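Local atomic coordinates of lasso peptide isopeptidase AtxE2 (Asticcacaulis excentricus, PDB entry 5TXE), a protein that hydrolyses the isopeptide bond of the lasso peptides astexin-2 and astexin-3, recognising their knotted shape and converting them to linear peptides. Residues A[376-379]-A[380-383]; A[654-657]-A[658-662]. The protein carries 1 engineered substitution. All coordinates share one frame; numbering follows the deposited sequence.

Contact 1: A[376-379]-A[380-383]; sequences TLNL and TSGQ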
ATOM      1  N   THR A 376       4.329  19.861  10.826  1.00 36.61           N
ATOM      2  CA  THR A 376       4.024  21.136  10.120  1.00 41.09           C
ATOM      3  C   THR A 376       5.209  21.590   9.325  1.00 36.30           C
ATOM      4  O   THR A 376       6.335  21.468   9.740  1.00 41.20           O
ATOM      5  CB  THR A 376       3.586  22.314  11.043  1.00 41.95           C
ATOM      6  OG1 THR A 376       4.611  22.573  11.989  1.00 46.02           O
ATOM      7  CG2 THR A 376       2.371  21.986  11.808  1.00 43.60           C
ATOM      8  N   LEU A 377       4.955  22.059   8.136  1.00 38.58           N
ATOM      9  CA  LEU A 377       6.024  22.516   7.289  1.00 42.80           C
ATOM     10  C   LEU A 377       5.828  24.035   7.081  1.00 43.87           C
ATOM     11  O   LEU A 377       4.785  24.479   6.605  1.00 45.76           O
ATOM     12  CB  LEU A 377       5.947  21.751   5.990  1.00 45.04           C
ATOM     13  CG  LEU A 377       7.245  21.420   5.272  1.00 57.29           C
ATOM     14  CD1 LEU A 377       8.411  21.156   6.192  1.00 61.23           C
ATOM     15  CD2 LEU A 377       7.051  20.172   4.456  1.00 61.55           C
ATOM     16  N   ASN A 378       6.822  24.829   7.452  1.00 41.98           N
ATOM     17  CA  ASN A 378       6.776  26.277   7.234  1.00 43.18           C
ATOM     18  C   ASN A 378       6.965  26.625   5.746  1.00 39.24           C
ATOM     19  O   ASN A 378       7.988  26.319   5.144  1.00 42.68           O
ATOM     20  CB  ASN A 378       7.831  26.930   8.124  1.00 45.70           C
ATOM     21  CG  ASN A 378       7.829  28.454   8.048  1.00 51.30           C
ATOM     22  OD1 ASN A 378       7.725  29.065   6.980  1.00 50.54           O
ATOM     23  ND2 ASN A 378       8.007  29.067   9.192  1.00 51.68           N
ATOM     24  N   LEU A 379       5.969  27.267   5.151  1.00 38.24           N
ATOM     25  CA  LEU A 379       6.001  27.520   3.716  1.00 45.20           C
ATOM     26  C   LEU A 379       6.857  28.741   3.269  1.00 50.26           C
ATOM     27  O   LEU A 379       6.841  29.119   2.085  1.00 57.89           O
ATOM     28  CB  LEU A 379       4.569  27.675   3.194  1.00 48.39           C
ATOM     29  CG  LEU A 379       3.737  26.403   3.296  1.00 45.11           C
ATOM     30  CD1 LEU A 379       2.338  26.650   2.749  1.00 43.93           C
ATOM     31  CD2 LEU A 379       4.422  25.271   2.550  1.00 46.10           C
ATOM     32  N   THR A 380       7.566  29.357   4.208  1.00 49.59           N
ATOM     33  CA  THR A 380       8.459  30.456   3.921  1.00 52.41           C
ATOM     34  C   THR A 380       9.876  29.937   4.020  1.00 52.96           C
ATOM     35  O   THR A 380      10.614  29.967   3.039  1.00 50.89           O
ATOM     36  CB  THR A 380       8.264  31.602   4.924  1.00 55.70           C
ATOM     37  OG1 THR A 380       6.910  32.094   4.837  1.00 52.63           O
ATOM     38  CG2 THR A 380       9.269  32.730   4.616  1.00 58.05           C
ATOM     39  N   SER A 381      10.224  29.423   5.206  1.00 54.77           N
ATOM     40  CA  SER A 381      11.559  28.876   5.474  1.00 51.51           C
ATOM     41  C   SER A 381      11.755  27.430   5.018  1.00 53.86           C
ATOM     42  O   SER A 381      12.888  26.993   4.835  1.00 50.09           O
ATOM     43  CB  SER A 381      11.824  28.945   6.964  1.00 55.92           C
ATOM     44  OG  SER A 381      11.065  27.977   7.664  1.00 52.01           O
ATOM     45  N   GLY A 382      10.665  26.669   4.885  1.00 53.77           N
ATOM     46  CA  GLY A 382      10.774  25.238   4.550  1.00 53.97           C
ATOM     47  C   GLY A 382      11.146  24.345   5.742  1.00 50.79           C
ATOM     48  O   GLY A 382      11.507  23.200   5.571  1.00 50.00           O
ATOM     49  N   GLN A 383      11.031  24.866   6.953  1.00 46.25           N
ATOM     50  CA  GLN A 383      11.307  24.091   8.146  1.00 52.16           C
ATOM     51  C   GLN A 383      10.152  23.171   8.565  1.00 42.66           C
ATOM     52  O   GLN A 383       8.988  23.568   8.608  1.00 36.93           O
ATOM     53  CB  GLN A 383      11.662  25.000   9.318  1.00 63.14           C
ATOM     54  CG  GLN A 383      12.484  24.258  10.371  1.00 76.58           C
ATOM     55  CD  GLN A 383      13.084  25.171  11.433  1.00 89.24           C
ATOM     56  OE1 GLN A 383      12.889  26.391  11.414  1.00 88.44           O
ATOM     57  NE2 GLN A 383      13.837  24.583  12.353  1.00 93.00           N
TER
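Across this tight beta hairpin, the backbone N of Asn378 gives a nearly straight hydrogen bond (174°) to Gln383 O at 2.8 Å, closing a loop of four residues, while Gly382 N donates back to Asn378 O at 2.7 Å. Gly382 completes the return with a positive phi of 79°, a conformation that suits glycine. The side chain of Asn378 serves the turn as an acceptor. With CG anti to the backbone N (chi1 -177°), its amide turns back toward the backbone of the residues that follow. Thr380 N approaches OD1 in the carbonyl plane at 2.8 Å and makes an Asx turn, and Ser381 N adds a second bond to Asn378 OD1 from above that plane at 3.1 Å. On the same face of the amide, the hydroxyl of Ser381 sits nearly above CG, its OG lying 3.3 Å from Asn378 CG. That hydroxyl also accepts from Gln383 N at 3.2 Å, forming an ST turn that runs on into the outgoing strand. Replacing Asn378 with an alanine would probably leave the amides of Thr380 and Ser381 without their shared acceptor and make the turn more mobile. Leu377 brings CD1 to 3.5 Å from Gln383 O, beside the closing bond. The hairpin joins strand 373-378 to the outermost strand 384-388 of a four-stranded antiparallel sheet, consistent with a blade of the beta-propeller known from prolyl oligopeptidases; Leu377 and Leu379 pack on Leu361 of strand 360-367 and on Leu331 of strand 328-335 in the preceding sheet.

Contact 2: A[654-657]-A[658-662]; sequences IDWF and RFWLM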
ATOM      1  N   ILE A 654      11.308 -14.729  10.738  1.00 24.49           N
ATOM      2  CA  ILE A 654      12.612 -14.604  11.401  1.00 24.66           C
ATOM      3  C   ILE A 654      13.161 -15.970  11.750  1.00 26.81           C
ATOM      4  O   ILE A 654      14.332 -16.253  11.491  1.00 30.07           O
ATOM      5  CB  ILE A 654      12.526 -13.728  12.637  1.00 23.06           C
ATOM      6  CG1 ILE A 654      12.301 -12.304  12.205  1.00 23.23           C
ATOM      7  CG2 ILE A 654      13.800 -13.763  13.457  1.00 22.49           C
ATOM      8  CD1 ILE A 654      11.863 -11.392  13.327  1.00 24.77           C
ATOM      9  N   ASP A 655      12.334 -16.845  12.299  1.00 24.82           N
ATOM     10  CA  ASP A 655      12.823 -18.150  12.670  1.00 25.23           C
ATOM     11  C   ASP A 655      13.326 -18.884  11.423  1.00 24.98           C
ATOM     12  O   ASP A 655      14.309 -19.623  11.459  1.00 22.47           O
ATOM     13  CB  ASP A 655      11.730 -19.019  13.288  1.00 28.72           C
ATOM     14  CG  ASP A 655      11.258 -18.558  14.668  1.00 32.74           C
ATOM     15  OD1 ASP A 655      11.875 -17.661  15.272  1.00 33.05           O
ATOM     16  OD2 ASP A 655      10.223 -19.083  15.148  1.00 31.94           O
ATOM     17  N   TRP A 656      12.598 -18.732  10.336  1.00 24.28           N
ATOM     18  CA  TRP A 656      12.923 -19.466   9.135  1.00 23.67           C
ATOM     19  C   TRP A 656      14.304 -19.056   8.640  1.00 25.15           C
ATOM     20  O   TRP A 656      15.122 -19.922   8.326  1.00 25.16           O
ATOM     21  CB  TRP A 656      11.891 -19.198   8.072  1.00 21.52           C
ATOM     22  CG  TRP A 656      12.056 -19.824   6.767  1.00 19.53           C
ATOM     23  CD1 TRP A 656      12.478 -19.208   5.638  1.00 20.58           C
ATOM     24  CD2 TRP A 656      11.647 -21.113   6.377  1.00 21.37           C
ATOM     25  NE1 TRP A 656      12.410 -20.045   4.568  1.00 22.01           N
ATOM     26  CE2 TRP A 656      11.910 -21.239   4.991  1.00 20.11           C
ATOM     27  CE3 TRP A 656      11.125 -22.204   7.056  1.00 22.33           C
ATOM     28  CZ2 TRP A 656      11.685 -22.400   4.294  1.00 20.74           C
ATOM     29  CZ3 TRP A 656      10.854 -23.372   6.327  1.00 23.33           C
ATOM     30  CH2 TRP A 656      11.083 -23.446   4.970  1.00 20.72           C
ATOM     31  N   PHE A 657      14.519 -17.754   8.494  1.00 23.63           N
ATOM     32  CA  PHE A 657      15.831 -17.280   8.053  1.00 25.02           C
ATOM     33  C   PHE A 657      16.973 -17.568   9.050  1.00 24.46           C
ATOM     34  O   PHE A 657      18.069 -17.939   8.639  1.00 27.21           O
ATOM     35  CB  PHE A 657      15.774 -15.834   7.671  1.00 23.59           C
ATOM     36  CG  PHE A 657      15.081 -15.573   6.351  1.00 21.50           C
ATOM     37  CD1 PHE A 657      15.433 -16.256   5.239  1.00 23.57           C
ATOM     38  CD2 PHE A 657      14.025 -14.718   6.280  1.00 21.79           C
ATOM     39  CE1 PHE A 657      14.764 -16.062   4.050  1.00 24.29           C
ATOM     40  CE2 PHE A 657      13.361 -14.485   5.093  1.00 21.66           C
ATOM     41  CZ  PHE A 657      13.753 -15.132   3.971  1.00 22.45           C
ATOM     42  N   ARG A 658      16.713 -17.501  10.344  1.00 25.78           N
ATOM     43  CA  ARG A 658      17.723 -17.923  11.319  1.00 27.31           C
ATOM     44  C   ARG A 658      18.083 -19.387  11.163  1.00 27.96           C
ATOM     45  O   ARG A 658      19.259 -19.763  11.282  1.00 29.78           O
ATOM     46  CB  ARG A 658      17.281 -17.694  12.749  1.00 29.37           C
ATOM     47  CG  ARG A 658      17.241 -16.240  13.119  1.00 35.78           C
ATOM     48  CD  ARG A 658      16.864 -16.022  14.598  1.00 42.15           C
ATOM     49  NE  ARG A 658      17.988 -16.355  15.449  1.00 48.06           N
ATOM     50  CZ  ARG A 658      17.971 -17.143  16.519  1.00 52.76           C
ATOM     51  NH1 ARG A 658      16.850 -17.673  17.004  1.00 52.21           N
ATOM     52  NH2 ARG A 658      19.115 -17.357  17.144  1.00 52.76           N
ATOM     53  N   PHE A 659      17.085 -20.222  10.870  1.00 28.01           N
ATOM     54  CA  PHE A 659      17.306 -21.638  10.720  1.00 26.09           C
ATOM     55  C   PHE A 659      18.154 -21.922   9.477  1.00 28.16           C
ATOM     56  O   PHE A 659      19.151 -22.623   9.576  1.00 27.49           O
ATOM     57  CB  PHE A 659      15.965 -22.431  10.702  1.00 26.39           C
ATOM     58  CG  PHE A 659      16.112 -23.937  10.510  1.00 22.96           C
ATOM     59  CD1 PHE A 659      16.338 -24.758  11.564  1.00 25.47           C
ATOM     60  CD2 PHE A 659      16.040 -24.487   9.257  1.00 23.69           C
ATOM     61  CE1 PHE A 659      16.511 -26.124  11.375  1.00 26.46           C
ATOM     62  CE2 PHE A 659      16.167 -25.837   9.061  1.00 25.33           C
ATOM     63  CZ  PHE A 659      16.399 -26.656  10.116  1.00 26.35           C
ATOM     64  N   TRP A 660      17.758 -21.414   8.316  1.00 27.66           N
ATOM     65  CA  TRP A 660      18.410 -21.783   7.107  1.00 27.32           C
ATOM     66  C   TRP A 660      19.633 -20.990   6.828  1.00 31.43           C
ATOM     67  O   TRP A 660      20.536 -21.521   6.185  1.00 28.64           O
ATOM     68  CB  TRP A 660      17.514 -21.617   5.925  1.00 27.22           C
ATOM     69  CG  TRP A 660      16.320 -22.525   5.964  1.00 27.49           C
ATOM     70  CD1 TRP A 660      15.038 -22.183   6.271  1.00 27.38           C
ATOM     71  CD2 TRP A 660      16.308 -23.905   5.624  1.00 25.99           C
ATOM     72  NE1 TRP A 660      14.213 -23.280   6.122  1.00 29.18           N
ATOM     73  CE2 TRP A 660      14.983 -24.351   5.737  1.00 27.54           C
ATOM     74  CE3 TRP A 660      17.306 -24.812   5.244  1.00 28.53           C
ATOM     75  CZ2 TRP A 660      14.621 -25.650   5.486  1.00 26.22           C
ATOM     76  CZ3 TRP A 660      16.953 -26.111   4.998  1.00 29.46           C
ATOM     77  CH2 TRP A 660      15.607 -26.523   5.130  1.00 28.29           C
ATOM     78  N   LEU A 661      19.694 -19.726   7.252  1.00 29.23           N
ATOM     79  CA  LEU A 661      20.852 -18.893   6.944  1.00 28.26           C
ATOM     80  C   LEU A 661      21.838 -18.743   8.073  1.00 31.38           C
ATOM     81  O   LEU A 661      22.938 -18.355   7.794  1.00 33.30           O
ATOM     82  CB  LEU A 661      20.453 -17.493   6.505  1.00 30.05           C
ATOM     83  CG  LEU A 661      19.479 -17.410   5.348  1.00 28.91           C
ATOM     84  CD1 LEU A 661      19.125 -15.953   5.080  1.00 31.29           C
ATOM     85  CD2 LEU A 661      19.949 -18.039   4.068  1.00 29.46           C
ATOM     86  N   MET A 662      21.452 -19.012   9.332  1.00 34.98           N
ATOM     87  CA  MET A 662      22.367 -18.995  10.468  1.00 33.67           C
ATOM     88  C   MET A 662      22.518 -20.350  11.160  1.00 37.17           C
ATOM     89  O   MET A 662      23.341 -20.448  12.048  1.00 36.09           O
ATOM     90  CB  MET A 662      21.920 -17.961  11.526  1.00 35.34           C
ATOM     91  CG  MET A 662      22.010 -16.501  11.076  1.00 32.19           C
ATOM     92  SD  MET A 662      21.287 -15.445  12.304  1.00 35.55           S
ATOM     93  CE  MET A 662      21.623 -13.821  11.722  1.00 38.82           C
TER
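Trp656 and Trp660 form a T-shaped aromatic pair one turn apart on helix 643-662, a local contact in the alpha/beta-hydrolase domain, on the helix that packs against its mixed sheet. The backbone supplies the regular i to i+4 ladder: Arg658 N bonds to Ile654 O at 2.9 Å, Phe659 N to Asp655 O, Trp660 N to Trp656 O and Leu661 N to Phe657 O at 2.8 Å. Phe657 and Leu661 run side by side in the same direction, their CD1 atoms 3.7 Å apart, and turn toward the sheet: Phe657 meets Val434 and Val547, and Leu661 meets Pro432. Ile654 and Arg658 keep a looser apolar touch, Ile654 CG2 standing 4.0 Å from Arg658 CD before the arginine bends partway along its chain and carries NH2 to Gln664 OE1. On the side of helix 672-684, Asp655 OD2 forms a salt bridge with Lys671, just ahead of that helix, and takes a hydrogen bond from Gln674 on it; Asp655 also touches Tyr675 and Trp678, so the two C-terminal helices are joined here. The tryptophans, too, reach strand 545-548, Trp656 at Val547 and Trp660 at Ala545. Trp656 sends its indole off beside the carbonyl carbon (chi1 179°), whereas Trp660 sets its own beside the backbone N (chi1 -64°), and the two settings bring the rings together with their planes at 65°. Pro601 touches both side chains, and Trp678 adds a second edge-to-face partner for Trp656. The edge of Trp660 is thus presented to the six-membered ring of Trp656, its NE1 perched 3.0 Å above that plane, offset toward the rim, and 3.2 Å from Trp656 CZ2.

The centres of contacts 1 and 2 lie 45 Å apart, with about 32 Å between nearest atoms, and the two share no sheet or helix. Contact 1 comes first along the chain, in an antiparallel four-stranded sheet consistent with the propeller of this family; contact 2 follows far downstream, on the helix 643-662 that flanks the eight-stranded mixed sheet of the hydrolase domain. Ala527, the engineered residue at the position of the nucleophile, and Glu610 and His638, the probable charge-relay residues, all come between them in sequence. Both contacts lie away from those positions, one within a hairpin, the other within a helix that packs on its sheet.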